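PDB 4F06: extracellular ligand-binding receptor from Rhodopseudomonas palustris, which binds p-hydroxybenzoic acid and probably serves as the solute-binding component of an ABC transporter for lignin-derived aromatic compounds. Local coordinates for residues I6-I11 against E71-A77; G28-W32 against A288-R293; V142-D148 against V170-M176; M123-T127 against D154-F159. All blocks are in the same frame, centred on the assembly; numbering follows the deposited sequence. Where two conformers were deposited one is given.

How the interactions relate
In this two-lobed periplasmic binding protein, interactions 1 and 2 lie on one side of the chain's centre, 3 and 4 on the other. Interactions 1, 2 and 4 are buried; interaction 3 is only partly so, with charged side chains along it. Interactions 1 and 3 join parallel strands through ladders of backbone hydrogen bonds, whereas 2 and 4 are helix pairs held by rings and methyl groups. Val10 of interaction 1 packs on Ile29 of interaction 2. Interactions 3 and 4 meet in one beta-alpha-beta unit: 3 pairs its strands 141-147 and 169-176, 4 packs its helix 150-165 on helix 123-136, and the Arg175-Glu156 salt bridge joins them. Interaction 2 contributes Trp32 and Arg293 to a p-hydroxybenzoic acid pocket.

Interaction 1 (I6-I11 against E71-A77); sequences IKVGVI and EKVQYLA
Ile6 lays its CG2 methyl against the side chain of Gln74, 3.9 Å from CD, at the start of a parallel strand pair in the alpha/beta sheet of one lobe of this periplasmic binding protein fold. The amide end of Gln74 continues past Ile6, and NE2 bonds to the carbonyl of Gly304. Lys7 uses both its backbone and its side chain. Its O accepts a bond from Gln74 N, while its chain, extended beyond CG, passes Glu71 and brings NZ 3.1 Å from Glu71 OE1 in a salt bridge. That carboxylate is brought round by a bend at chi2 (-55°), and one water links NZ to OE1 while another links NZ to Glu71 O. A methionine in place of Lys7 would probably cost the Glu71 carboxylate its lysine partner, leaving it the long, weak pairing with Arg50, and break both water bridges at the ammonium. Val8 packs CG1 on Tyr75 CB at 4.2 Å, on the sheet face covered by helix 283-301. At Gly9 the side chains of Val73 and Leu76 close over the backbone: Val73 CG1 is 3.6 Å from Gly9 N, and Leu76 CD2 is 3.7 Å from Gly9 O. Gly9 N donates to Tyr75 O at 2.9 Å in a nearly straight bond (166°), and its O accepts from Ala77 N. Val10 returns to the Val8 face, its CG2 4.4 Å from Ala77 CB. The ladder closes where Ile11 N donates to Ala77 O at 2.8 Å.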
loop_
_atom_site.group_PDB
_atom_site.type_symbol
_atom_site.label_atom_id
_atom_site.label_comp_id
_atom_site.label_asym_id
_atom_site.label_seq_id
_atom_site.Cartn_x
_atom_site.Cartn_y
_atom_site.Cartn_z
ATOM N N ILE A 6 -12.961 20.161 -13.253
ATOM C CA ILE A 6 -11.768 20.054 -12.396
ATOM C C ILE A 6 -11.038 18.779 -12.734
ATOM O O ILE A 6 -11.667 17.718 -12.685
ATOM C CB ILE A 6 -12.151 20.103 -10.894
ATOM C CG1 ILE A 6 -12.857 21.435 -10.600
ATOM C CG2 ILE A 6 -10.931 19.895 -10.012
ATOM C CD1 ILE A 6 -13.446 21.484 -9.189
ATOM N N LYS A 7 -9.750 18.868 -13.100
ATOM C CA LYS A 7 -9.013 17.670 -13.420
ATOM C C LYS A 7 -8.119 17.247 -12.268
ATOM O O LYS A 7 -7.565 18.077 -11.549
ATOM C CB LYS A 7 -8.192 17.877 -14.713
ATOM C CG LYS A 7 -9.088 18.050 -15.937
ATOM C CD LYS A 7 -8.317 18.110 -17.258
ATOM C CE LYS A 7 -9.282 18.260 -18.428
ATOM N NZ LYS A 7 -8.533 18.291 -19.718
ATOM N N VAL A 8 -8.018 15.922 -12.119
ATOM C CA VAL A 8 -7.190 15.273 -11.129
ATOM C C VAL A 8 -6.208 14.447 -11.902
ATOM O O VAL A 8 -6.612 13.615 -12.714
ATOM C CB VAL A 8 -8.037 14.361 -10.180
ATOM C CG1 VAL A 8 -7.134 13.611 -9.203
ATOM C CG2 VAL A 8 -9.074 15.187 -9.452
ATOM N N GLY A 9 -4.907 14.629 -11.635
ATOM C CA GLY A 9 -3.880 13.849 -12.366
ATOM C C GLY A 9 -3.430 12.675 -11.525
ATOM O O GLY A 9 -2.961 12.846 -10.405
ATOM N N VAL A 10 -3.618 11.457 -12.059
ATOM C CA VAL A 10 -3.275 10.236 -11.347
ATOM C C VAL A 10 -2.045 9.636 -11.990
ATOM O O VAL A 10 -2.070 9.298 -13.195
ATOM C CB VAL A 10 -4.436 9.228 -11.428
ATOM C CG1 VAL A 10 -4.064 7.962 -10.666
ATOM C CG2 VAL A 10 -5.741 9.811 -10.851
ATOM N N ILE A 11 -0.979 9.493 -11.217
ATOM C CA ILE A 11 0.241 8.859 -11.738
ATOM C C ILE A 11 0.285 7.460 -11.121
ATOM O O ILE A 11 0.185 7.288 -9.905
ATOM C CB ILE A 11 1.488 9.682 -11.320
ATOM C CG1 ILE A 11 1.451 11.082 -11.987
ATOM C CG2 ILE A 11 2.782 8.891 -11.671
ATOM C CD1 ILE A 11 2.448 12.043 -11.384
ATOM N N GLU A 71 -2.539 20.042 -18.253
ATOM C CA GLU A 71 -3.886 19.640 -17.855
ATOM C C GLU A 71 -4.506 20.564 -16.790
ATOM O O GLU A 71 -5.699 20.466 -16.505
ATOM C CB GLU A 71 -3.841 18.190 -17.356
ATOM C CG GLU A 71 -3.401 17.200 -18.430
ATOM C CD GLU A 71 -4.262 17.289 -19.688
ATOM O OE1 GLU A 71 -5.487 17.547 -19.585
ATOM O OE2 GLU A 71 -3.715 17.094 -20.785
ATOM N N LYS A 72 -3.697 21.440 -16.178
ATOM C CA LYS A 72 -4.148 22.401 -15.166
ATOM C C LYS A 72 -4.861 21.682 -14.030
ATOM O O LYS A 72 -5.850 22.159 -13.480
ATOM C CB LYS A 72 -5.034 23.530 -15.788
ATOM C CG LYS A 72 -4.291 24.296 -16.890
ATOM C CD LYS A 72 -5.106 25.424 -17.518
ATOM C CE LYS A 72 -4.190 26.341 -18.318
ATOM N NZ LYS A 72 -3.381 25.559 -19.294
ATOM N N VAL A 73 -4.319 20.528 -13.630
ATOM C CA VAL A 73 -4.965 19.784 -12.558
ATOM C C VAL A 73 -4.957 20.561 -11.248
ATOM O O VAL A 73 -3.999 21.282 -10.951
ATOM C CB VAL A 73 -4.325 18.388 -12.326
ATOM C CG1 VAL A 73 -4.360 17.558 -13.608
ATOM C CG2 VAL A 73 -2.887 18.425 -11.764
ATOM N N GLN A 74 -6.041 20.401 -10.494
ATOM C CA GLN A 74 -6.090 20.975 -9.155
ATOM C C GLN A 74 -5.517 20.044 -8.100
ATOM O O GLN A 74 -5.168 20.490 -6.986
ATOM C CB GLN A 74 -7.500 21.386 -8.762
ATOM C CG GLN A 74 -8.004 22.622 -9.468
ATOM C CD GLN A 74 -9.247 23.158 -8.780
ATOM O OE1 GLN A 74 -9.422 22.962 -7.592
ATOM N NE2 GLN A 74 -10.073 23.867 -9.500
ATOM N N TYR A 75 -5.434 18.725 -8.404
ATOM C CA TYR A 75 -4.998 17.695 -7.449
ATOM C C TYR A 75 -4.179 16.674 -8.215
ATOM O O TYR A 75 -4.473 16.407 -9.384
ATOM C CB TYR A 75 -6.214 16.969 -6.818
ATOM C CG TYR A 75 -7.101 17.928 -6.052
ATOM C CD1 TYR A 75 -6.800 18.286 -4.725
ATOM C CD2 TYR A 75 -8.147 18.568 -6.697
ATOM C CE1 TYR A 75 -7.543 19.266 -4.070
ATOM C CE2 TYR A 75 -8.901 19.531 -6.057
ATOM C CZ TYR A 75 -8.587 19.897 -4.761
ATOM O OH TYR A 75 -9.264 20.899 -4.069
ATOM N N LEU A 76 -3.186 16.124 -7.517
ATOM C CA LEU A 76 -2.438 14.962 -8.035
ATOM C C LEU A 76 -2.747 13.765 -7.110
ATOM O O LEU A 76 -3.157 13.938 -5.941
ATOM C CB LEU A 76 -0.911 15.231 -8.009
ATOM C CG LEU A 76 -0.442 16.192 -9.100
ATOM C CD1 LEU A 76 0.924 16.758 -8.754
ATOM C CD2 LEU A 76 -0.391 15.453 -10.436
ATOM N N ALA A 77 -2.536 12.567 -7.623
ATOM C CA ALA A 77 -2.838 11.374 -6.840
ATOM C C ALA A 77 -2.067 10.199 -7.386
ATOM O O ALA A 77 -1.629 10.211 -8.549
ATOM C CB ALA A 77 -4.332 11.030 -6.888
HETATM O O HOH W 1 -8.497 21.483 -13.175
HETATM O O HOH W 2 -7.263 21.035 -19.028
HETATM O O HOH W 3 -7.468 15.766 -20.078
#

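Interaction 2 (G28-W32 against A288-R293); sequences GIDAW and AYDGAR. With PHB (p-hydroxybenzoic acid), chain C; SO4 (sulfate ion), chain D.
Trp32 presses one face of its indole on Ala292 and Arg293 and turns an edge to Tyr289. CG lies anti to the backbone N (chi1 179°), which carries the ring across helix 283-301. From the start, CB touches Tyr289 CD1 and the Ala292 methyl. CG and CD1 lie beneath that methyl, a CH-pi contact with Ala292 CB 3.8 Å from the centroid of the five-membered ring. CE3 points into the face of the Tyr289 ring, 3.6 Å from CZ, in an edge-to-face (T-shaped) pair whose planes meet at 75°. CZ3 comes near sulfate O1, the oxygen to which Tyr289 OH donates a 2.7 Å hydrogen bond. The six-membered ring also receives Arg293 CB over its face, with CH2 3.5 Å from CB. Farther along the arginine, the bend at chi3 (-68°) brings the guanidinium round so that one of its own faces meets CH2, with the two planes steeply inclined. At the last corner CZ2 meets p-hydroxybenzoic acid, whose C2 reaches the indole edge; Arg293 NH1 is near C3 of the same ligand. Trp32 and Arg293 thus form part of one hydroxybenzoate site, with Tyr296, Lys297, Glu300 and Met318. At the other end of the crossing, Ile29 rests on Ala288 and on strand 43-51, and Ala31 and Tyr289 both pack against helix 262-273, leaving helix 19-36 wedged between helices and sheet.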
loop_
_atom_site.group_PDB
_atom_site.type_symbol
_atom_site.label_atom_id
_atom_site.label_comp_id
_atom_site.label_asym_id
_atom_site.label_seq_id
_atom_site.Cartn_x
_atom_site.Cartn_y
_atom_site.Cartn_z
ATOM N N GLY A 28 -10.538 1.488 -8.682
ATOM C CA GLY A 28 -11.037 2.044 -7.398
ATOM C C GLY A 28 -11.713 3.396 -7.626
ATOM O O GLY A 28 -12.793 3.652 -7.048
ATOM N N ILE A 29 -11.120 4.252 -8.459
ATOM C CA ILE A 29 -11.764 5.529 -8.809
ATOM C C ILE A 29 -13.065 5.285 -9.568
ATOM O O ILE A 29 -14.103 5.923 -9.264
ATOM C CB ILE A 29 -10.796 6.387 -9.603
ATOM C CG1 ILE A 29 -9.681 6.898 -8.623
ATOM C CG2 ILE A 29 -11.524 7.554 -10.283
ATOM C CD1 ILE A 29 -8.426 7.380 -9.341
ATOM N N ASP A 30 -13.076 4.304 -10.491
ATOM C CA ASP A 30 -14.309 4.007 -11.226
ATOM C C ASP A 30 -15.386 3.517 -10.283
ATOM O O ASP A 30 -16.572 3.817 -10.479
ATOM C CB ASP A 30 -14.061 2.945 -12.316
ATOM C CG ASP A 30 -13.306 3.469 -13.510
ATOM O OD1 ASP A 30 -13.179 4.695 -13.660
ATOM O OD2 ASP A 30 -12.884 2.627 -14.371
ATOM N N ALA A 31 -15.009 2.746 -9.267
ATOM C CA ALA A 31 -15.979 2.283 -8.277
ATOM C C ALA A 31 -16.559 3.472 -7.490
ATOM O O ALA A 31 -17.787 3.550 -7.240
ATOM C CB ALA A 31 -15.365 1.258 -7.320
ATOM N N TRP A 32 -15.689 4.402 -7.092
ATOM C CA TRP A 32 -16.143 5.607 -6.416
ATOM C C TRP A 32 -17.159 6.365 -7.249
ATOM O O TRP A 32 -18.210 6.770 -6.740
ATOM C CB TRP A 32 -14.905 6.492 -6.057
ATOM C CG TRP A 32 -15.381 7.745 -5.393
ATOM C CD1 TRP A 32 -15.626 8.971 -6.011
ATOM C CD2 TRP A 32 -15.776 7.898 -4.009
ATOM N NE1 TRP A 32 -16.100 9.874 -5.075
ATOM C CE2 TRP A 32 -16.236 9.275 -3.860
ATOM C CE3 TRP A 32 -15.786 7.043 -2.903
ATOM C CZ2 TRP A 32 -16.737 9.757 -2.651
ATOM C CZ3 TRP A 32 -16.301 7.541 -1.699
ATOM C CH2 TRP A 32 -16.754 8.859 -1.591
ATOM N N ALA A 288 -7.322 4.027 -3.710
ATOM C CA ALA A 288 -7.857 4.955 -4.724
ATOM C C ALA A 288 -9.304 5.357 -4.441
ATOM O O ALA A 288 -9.659 6.526 -4.629
ATOM C CB ALA A 288 -7.693 4.354 -6.129
ATOM N N TYR A 289 -10.112 4.397 -3.997
ATOM C CA TYR A 289 -11.505 4.686 -3.655
ATOM C C TYR A 289 -11.548 5.722 -2.515
ATOM O O TYR A 289 -12.276 6.727 -2.601
ATOM C CB TYR A 289 -12.156 3.365 -3.232
ATOM C CG TYR A 289 -13.655 3.426 -2.969
ATOM C CD1 TYR A 289 -14.588 3.289 -4.022
ATOM C CD2 TYR A 289 -14.143 3.637 -1.684
ATOM C CE1 TYR A 289 -15.952 3.325 -3.788
ATOM C CE2 TYR A 289 -15.516 3.672 -1.446
ATOM C CZ TYR A 289 -16.419 3.544 -2.495
ATOM O OH TYR A 289 -17.787 3.627 -2.295
ATOM N N ASP A 290 -10.786 5.485 -1.440
ATOM C CA ASP A 290 -10.716 6.419 -0.322
ATOM C C ASP A 290 -10.035 7.741 -0.728
ATOM O O ASP A 290 -10.380 8.814 -0.195
ATOM C CB ASP A 290 -10.051 5.774 0.883
ATOM C CG ASP A 290 -10.965 4.736 1.527
ATOM O OD1 ASP A 290 -12.175 5.014 1.704
ATOM O OD2 ASP A 290 -10.465 3.655 1.865
ATOM N N GLY A 291 -9.043 7.685 -1.636
ATOM C CA GLY A 291 -8.410 8.911 -2.086
ATOM C C GLY A 291 -9.399 9.762 -2.883
ATOM O O GLY A 291 -9.410 11.009 -2.734
ATOM N N ALA A 292 -10.259 9.123 -3.684
ATOM C CA ALA A 292 -11.285 9.884 -4.405
ATOM C C ALA A 292 -12.268 10.542 -3.412
ATOM O O ALA A 292 -12.658 11.701 -3.630
ATOM C CB ALA A 292 -12.027 8.986 -5.381
ATOM N N ARG A 293 -12.632 9.837 -2.324
ATOM C CA ARG A 293 -13.457 10.453 -1.280
ATOM C C ARG A 293 -12.806 11.753 -0.780
ATOM O O ARG A 293 -13.467 12.800 -0.644
ATOM C CB ARG A 293 -13.635 9.487 -0.097
ATOM C CG ARG A 293 -14.471 10.110 1.029
ATOM C CD ARG A 293 -14.588 9.238 2.276
ATOM N NE ARG A 293 -15.385 8.050 2.002
ATOM C CZ ARG A 293 -16.693 7.926 2.172
ATOM N NH1 ARG A 293 -17.426 8.917 2.648
ATOM N NH2 ARG A 293 -17.247 6.770 1.871
HETATM C "C1'" PHB C . -18.964 13.714 -2.118
HETATM O "O1'" PHB C . -18.910 14.897 -2.610
HETATM O "O2'" PHB C . -19.572 12.736 -2.609
HETATM C C1 PHB C . -18.336 13.445 -0.824
HETATM C C2 PHB C . -18.445 12.140 -0.285
HETATM C C3 PHB C . -17.894 11.872 0.952
HETATM C C4 PHB C . -17.204 12.892 1.615
HETATM C C5 PHB C . -17.070 14.178 1.053
HETATM C C6 PHB C . -17.649 14.480 -0.190
HETATM O O4 PHB C . -16.662 12.575 2.825
HETATM S S SO4 D . -19.625 4.979 0.761
HETATM O O1 SO4 D . -18.678 5.172 -0.333
HETATM O O2 SO4 D . -20.827 5.755 0.454
HETATM O O3 SO4 D . -19.941 3.554 0.901
HETATM O O4 SO4 D . -19.160 5.586 2.033
#

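Interaction 3 (V142-D148 against V170-M176); sequences VAIAVSD and VVEAVRM
The Arg175 guanidinium has water 5 at its edge, in its plane, and through that water NH1 reaches Asp148 OD1; no face of the group is met by the opposing strand. The Asp148 carboxylate is inclined to it by 39°, and the direct gap from Asp148 OD1 to Arg175 NH1, 4.6 Å, exceeds a salt bridge, while NE pairs instead with Glu156 on helix 150-165. Closer in, the carboxylate oxygen OD1 of Asp148 rests against the aliphatic part of the arginine, 3.6 Å from Arg175 CD. Helix 150-165 links the two neighbouring strands, which run nearly parallel, in a beta-alpha-beta unit of the second lobe and packs on one of their faces. One register shift, a beta bulge, falls between Val142 and Ala143: Val142 is opposite Val170, but Ala143 is opposite Glu172. Beyond it, Ile144, Val146 and Asp148 each donate N-H to the partner strand, while Ile144 and Val146 also accept through O. On the face turned to helix 150-165, Ile144 CD1 reaches Val170 CG1 at 3.8 Å. Val146 and Arg175 lie side by side there, pointing the same way. On the other face, Ala143 and Ala145 keep a low profile beside longer partners. The extended Glu172 chain rises beside the first, OE1 3.7 Å from Ala143 CB. Met176, a selenomethionine, folds back through a bend at chi3 (-69°) to put CE 3.9 Å from Ala145 CB, with Phe211 of helix 206-217 touching both residues. At the end of the ladder, Asp148 N donates to Met176 O at 2.8 Å, approaching from above the carbonyl plane.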
loop_
_atom_site.group_PDB
_atom_site.type_symbol
_atom_site.label_atom_id
_atom_site.label_comp_id
_atom_site.label_asym_id
_atom_site.label_seq_id
_atom_site.Cartn_x
_atom_site.Cartn_y
_atom_site.Cartn_z
ATOM N N VAL A 142 14.911 -14.603 13.823
ATOM C CA VAL A 142 14.312 -14.188 12.560
ATOM C C VAL A 142 15.378 -13.735 11.573
ATOM O O VAL A 142 16.344 -13.053 11.963
ATOM C CB VAL A 142 13.286 -13.056 12.805
ATOM C CG1 VAL A 142 12.874 -12.372 11.495
ATOM C CG2 VAL A 142 12.037 -13.624 13.489
ATOM N N ALA A 143 15.218 -14.141 10.304
ATOM C CA ALA A 143 15.990 -13.577 9.198
ATOM C C ALA A 143 15.093 -12.565 8.487
ATOM O O ALA A 143 13.968 -12.903 8.051
ATOM C CB ALA A 143 16.375 -14.678 8.200
ATOM N N ILE A 144 15.579 -11.326 8.407
ATOM C CA ILE A 144 14.881 -10.281 7.655
ATOM C C ILE A 144 15.415 -10.212 6.233
ATOM O O ILE A 144 16.629 -10.166 6.062
ATOM C CB ILE A 144 15.033 -8.900 8.343
ATOM C CG1 ILE A 144 14.427 -8.908 9.774
ATOM C CG2 ILE A 144 14.467 -7.779 7.466
ATOM C CD1 ILE A 144 14.713 -7.636 10.565
ATOM N N ALA A 145 14.522 -10.142 5.254
ATOM C CA ALA A 145 14.948 -9.963 3.870
ATOM C C ALA A 145 14.038 -8.879 3.292
ATOM O O ALA A 145 12.809 -9.073 3.217
ATOM C CB ALA A 145 14.794 -11.249 3.051
ATOM N N VAL A 146 14.610 -7.723 2.914
ATOM C CA VAL A 146 13.795 -6.647 2.391
ATOM C C VAL A 146 14.404 -6.082 1.133
ATOM O O VAL A 146 15.647 -6.083 0.983
ATOM C CB VAL A 146 13.648 -5.477 3.402
ATOM C CG1 VAL A 146 12.877 -5.918 4.622
ATOM C CG2 VAL A 146 15.002 -4.856 3.793
ATOM N N SER A 147 13.569 -5.582 0.206
ATOM C CA SER A 147 14.114 -4.875 -0.962
ATOM C C SER A 147 14.901 -3.650 -0.470
ATOM O O SER A 147 14.463 -2.920 0.433
ATOM C CB SER A 147 13.006 -4.475 -1.918
ATOM O OG SER A 147 12.387 -5.646 -2.409
ATOM N N ASP A 148 16.012 -3.375 -1.155
ATOM C CA ASP A 148 16.958 -2.347 -0.710
ATOM C C ASP A 148 16.581 -0.965 -1.246
ATOM O O ASP A 148 17.236 -0.402 -2.139
ATOM C CB ASP A 148 18.352 -2.729 -1.205
ATOM C CG ASP A 148 19.417 -1.820 -0.658
ATOM O OD1 ASP A 148 19.181 -1.131 0.360
ATOM O OD2 ASP A 148 20.504 -1.827 -1.266
ATOM N N VAL A 170 17.232 -11.044 15.879
ATOM C CA VAL A 170 17.348 -10.960 14.420
ATOM C C VAL A 170 18.729 -11.499 14.089
ATOM O O VAL A 170 19.745 -10.875 14.465
ATOM C CB VAL A 170 17.130 -9.547 13.911
ATOM C CG1 VAL A 170 17.418 -9.469 12.407
ATOM C CG2 VAL A 170 15.685 -9.121 14.179
ATOM N N VAL A 171 18.782 -12.644 13.393
ATOM C CA VAL A 171 20.037 -13.331 13.174
ATOM C C VAL A 171 20.630 -13.035 11.822
ATOM O O VAL A 171 21.780 -13.354 11.575
ATOM C CB VAL A 171 19.940 -14.857 13.399
ATOM C CG1 VAL A 171 19.648 -15.115 14.872
ATOM C CG2 VAL A 171 18.936 -15.482 12.445
ATOM N N GLU A 172 19.856 -12.424 10.939
ATOM C CA GLU A 172 20.313 -12.106 9.584
ATOM C C GLU A 172 19.436 -10.974 9.061
ATOM O O GLU A 172 18.228 -10.941 9.348
ATOM C CB GLU A 172 20.144 -13.325 8.671
ATOM C CG GLU A 172 20.876 -13.130 7.344
ATOM C CD GLU A 172 20.693 -14.284 6.404
ATOM O OE1 GLU A 172 19.748 -15.077 6.627
ATOM O OE2 GLU A 172 21.483 -14.362 5.426
ATOM N N ALA A 173 20.025 -10.033 8.329
ATOM C CA ALA A 173 19.239 -8.978 7.716
ATOM C C ALA A 173 19.850 -8.734 6.348
ATOM O O ALA A 173 21.024 -8.308 6.265
ATOM C CB ALA A 173 19.263 -7.700 8.554
ATOM N N VAL A 174 19.068 -8.980 5.299
ATOM C CA VAL A 174 19.540 -8.907 3.924
ATOM C C VAL A 174 18.763 -7.802 3.208
ATOM O O VAL A 174 17.526 -7.809 3.237
ATOM C CB VAL A 174 19.339 -10.256 3.207
ATOM C CG1 VAL A 174 19.790 -10.182 1.764
ATOM C CG2 VAL A 174 20.090 -11.357 3.958
ATOM N N ARG A 175 19.464 -6.839 2.602
ATOM C CA ARG A 175 18.826 -5.856 1.753
ATOM C C ARG A 175 19.067 -6.265 0.313
ATOM O O ARG A 175 20.217 -6.272 -0.158
ATOM C CB ARG A 175 19.396 -4.463 2.039
ATOM C CG ARG A 175 19.048 -3.956 3.432
ATOM C CD ARG A 175 19.645 -2.570 3.665
ATOM N NE ARG A 175 19.291 -2.030 4.982
ATOM C CZ ARG A 175 19.623 -0.818 5.404
ATOM N NH1 ARG A 175 20.342 -0.001 4.632
ATOM N NH2 ARG A 175 19.252 -0.447 6.611
HETATM N N MSE A 176 17.993 -6.657 -0.362
HETATM C CA MSE A 176 18.072 -7.283 -1.693
HETATM C C MSE A 176 17.891 -6.225 -2.773
HETATM O O MSE A 176 16.908 -5.510 -2.754
HETATM C CB MSE A 176 16.949 -8.313 -1.850
HETATM C CG MSE A 176 16.983 -9.456 -0.805
HETATM SE SE MSE A 176 15.464 -10.636 -0.941
HETATM C CE MSE A 176 14.091 -9.416 -0.315
HETATM O O HOH W 4 14.276 -6.943 -3.978
HETATM O O HOH W 5 21.031 0.069 1.787
#

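Interaction 4 (M123-T127 against D154-F159); sequences MFQNT and DAETAF
Asp154 opens the contact with its CB, 3.9 Å from Met123 CB and close to Phe124 CD1. Its carboxylate stands steeply to the Phe124 ring, at 73°, and OD2 receives both the backbone N-H of Ser107 and a proton of a water that accepts from Phe124 N. This water ties the first turn of helix 123-136 to the neighbouring helix. Ala155 comes next, its methyl meeting Thr127 OG1 and the CE of Met123, a selenomethionine whose chain bends at chi2 and chi3 to reach it. Thr157 adds a light touch, CG2 to Phe124 CZ at 4.0 Å. Ala158 fills the middle: its CB sits over one face of the Phe124 ring, 3.6 Å from the centroid and 15° off the normal, a CH-pi contact. An alanine in place of Phe124 is likely to strip the Ala158 methyl of its aromatic cover and open a gap beside Asp154. Phe159 ends the segment: its CB and ring edge receive Thr127 CG2, which also lies 3.5 Å from Phe159 N. That methyl is fixed by its own hydroxyl, since Thr127 OG1 donates back to Met123 O at 2.8 Å. With the two short helical segments crossing at -41° and small alanines at the interface, this is close helix packing on one flank of the alpha/beta sheet, where Phe159 also meets strand 141-147, as in the layered lobes of periplasmic binding proteins.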
loop_
_atom_site.group_PDB
_atom_site.type_symbol
_atom_site.label_atom_id
_atom_site.label_comp_id
_atom_site.label_asym_id
_atom_site.label_seq_id
_atom_site.Cartn_x
_atom_site.Cartn_y
_atom_site.Cartn_z
HETATM N N MSE A 123 4.934 1.334 5.931
HETATM C CA MSE A 123 5.617 0.108 6.289
HETATM C C MSE A 123 5.677 -0.097 7.795
HETATM O O MSE A 123 5.426 -1.178 8.288
HETATM C CB MSE A 123 7.019 0.081 5.691
HETATM C CG MSE A 123 7.014 0.220 4.159
HETATM SE SE MSE A 123 5.896 -1.074 3.237
HETATM C CE MSE A 123 6.596 -2.665 4.055
ATOM N N PHE A 124 6.008 0.954 8.552
ATOM C CA PHE A 124 5.968 0.814 10.006
ATOM C C PHE A 124 4.591 0.411 10.529
ATOM O O PHE A 124 4.471 -0.399 11.455
ATOM C CB PHE A 124 6.342 2.166 10.646
ATOM C CG PHE A 124 7.795 2.286 11.022
ATOM C CD1 PHE A 124 8.759 2.656 10.062
ATOM C CD2 PHE A 124 8.224 2.141 12.362
ATOM C CE1 PHE A 124 10.098 2.786 10.443
ATOM C CE2 PHE A 124 9.569 2.295 12.700
ATOM C CZ PHE A 124 10.502 2.614 11.739
ATOM N N GLN A 125 3.552 1.000 9.933
ATOM C CA GLN A 125 2.187 0.734 10.359
ATOM C C GLN A 125 1.834 -0.757 10.266
ATOM O O GLN A 125 1.270 -1.317 11.203
ATOM C CB GLN A 125 1.248 1.562 9.489
ATOM C CG GLN A 125 -0.230 1.519 9.898
ATOM C CD GLN A 125 -0.992 2.525 9.050
ATOM O OE1 GLN A 125 -0.820 2.593 7.812
ATOM N NE2 GLN A 125 -1.816 3.333 9.695
ATOM N N ASN A 126 2.198 -1.411 9.157
ATOM C CA ASN A 126 1.924 -2.836 8.988
ATOM C C ASN A 126 2.985 -3.723 9.634
ATOM O O ASN A 126 2.686 -4.867 10.026
ATOM C CB ASN A 126 1.792 -3.214 7.504
ATOM C CG ASN A 126 0.506 -2.716 6.851
ATOM O OD1 ASN A 126 0.490 -2.289 5.644
ATOM N ND2 ASN A 126 -0.562 -2.810 7.588
ATOM N N THR A 127 4.225 -3.237 9.779
ATOM C CA THR A 127 5.315 -4.096 10.281
ATOM C C THR A 127 5.326 -4.240 11.795
ATOM O O THR A 127 5.681 -5.307 12.319
ATOM C CB THR A 127 6.673 -3.560 9.781
ATOM O OG1 THR A 127 6.703 -3.641 8.366
ATOM C CG2 THR A 127 7.836 -4.402 10.337
ATOM N N ASP A 154 12.591 0.975 5.949
ATOM C CA ASP A 154 11.636 1.239 7.028
ATOM C C ASP A 154 11.163 -0.098 7.646
ATOM O O ASP A 154 11.092 -0.244 8.855
ATOM C CB ASP A 154 10.390 1.943 6.518
ATOM C CG ASP A 154 10.467 3.454 6.452
ATOM O OD1 ASP A 154 11.498 4.079 6.676
ATOM O OD2 ASP A 154 9.421 4.011 6.051
ATOM N N ALA A 155 10.803 -1.067 6.815
ATOM C CA ALA A 155 10.283 -2.354 7.325
ATOM C C ALA A 155 11.338 -3.060 8.173
ATOM O O ALA A 155 11.033 -3.605 9.241
ATOM C CB ALA A 155 9.848 -3.284 6.185
ATOM N N GLU A 156 12.599 -3.082 7.694
ATOM C CA GLU A 156 13.660 -3.698 8.471
ATOM C C GLU A 156 13.802 -3.020 9.836
ATOM O O GLU A 156 13.926 -3.707 10.863
ATOM C CB GLU A 156 14.969 -3.635 7.675
ATOM C CG GLU A 156 16.167 -4.143 8.473
ATOM C CD GLU A 156 17.469 -4.013 7.716
ATOM O OE1 GLU A 156 17.496 -3.512 6.614
ATOM O OE2 GLU A 156 18.514 -4.378 8.305
ATOM N N THR A 157 13.859 -1.690 9.854
ATOM C CA THR A 157 14.057 -0.923 11.104
ATOM C C THR A 157 12.888 -1.187 12.052
ATOM O O THR A 157 13.084 -1.487 13.240
ATOM C CB THR A 157 14.158 0.565 10.763
ATOM O OG1 THR A 157 15.282 0.743 9.893
ATOM C CG2 THR A 157 14.333 1.356 12.041
ATOM N N ALA A 158 11.659 -1.143 11.514
ATOM C CA ALA A 158 10.479 -1.355 12.350
ATOM C C ALA A 158 10.469 -2.756 12.948
ATOM O O ALA A 158 10.152 -2.961 14.143
ATOM C CB ALA A 158 9.220 -1.153 11.513
ATOM N N PHE A 159 10.788 -3.768 12.125
ATOM C CA PHE A 159 10.755 -5.136 12.636
ATOM C C PHE A 159 11.859 -5.354 13.680
ATOM O O PHE A 159 11.593 -5.929 14.750
ATOM C CB PHE A 159 10.893 -6.178 11.500
ATOM C CG PHE A 159 10.535 -7.547 11.961
ATOM C CD1 PHE A 159 11.462 -8.362 12.609
ATOM C CD2 PHE A 159 9.239 -8.014 11.800
ATOM C CE1 PHE A 159 11.106 -9.628 13.080
ATOM C CE2 PHE A 159 8.876 -9.288 12.229
ATOM C CZ PHE A 159 9.806 -10.087 12.896
HETATM O O HOH W 6 7.021 3.198 7.115
#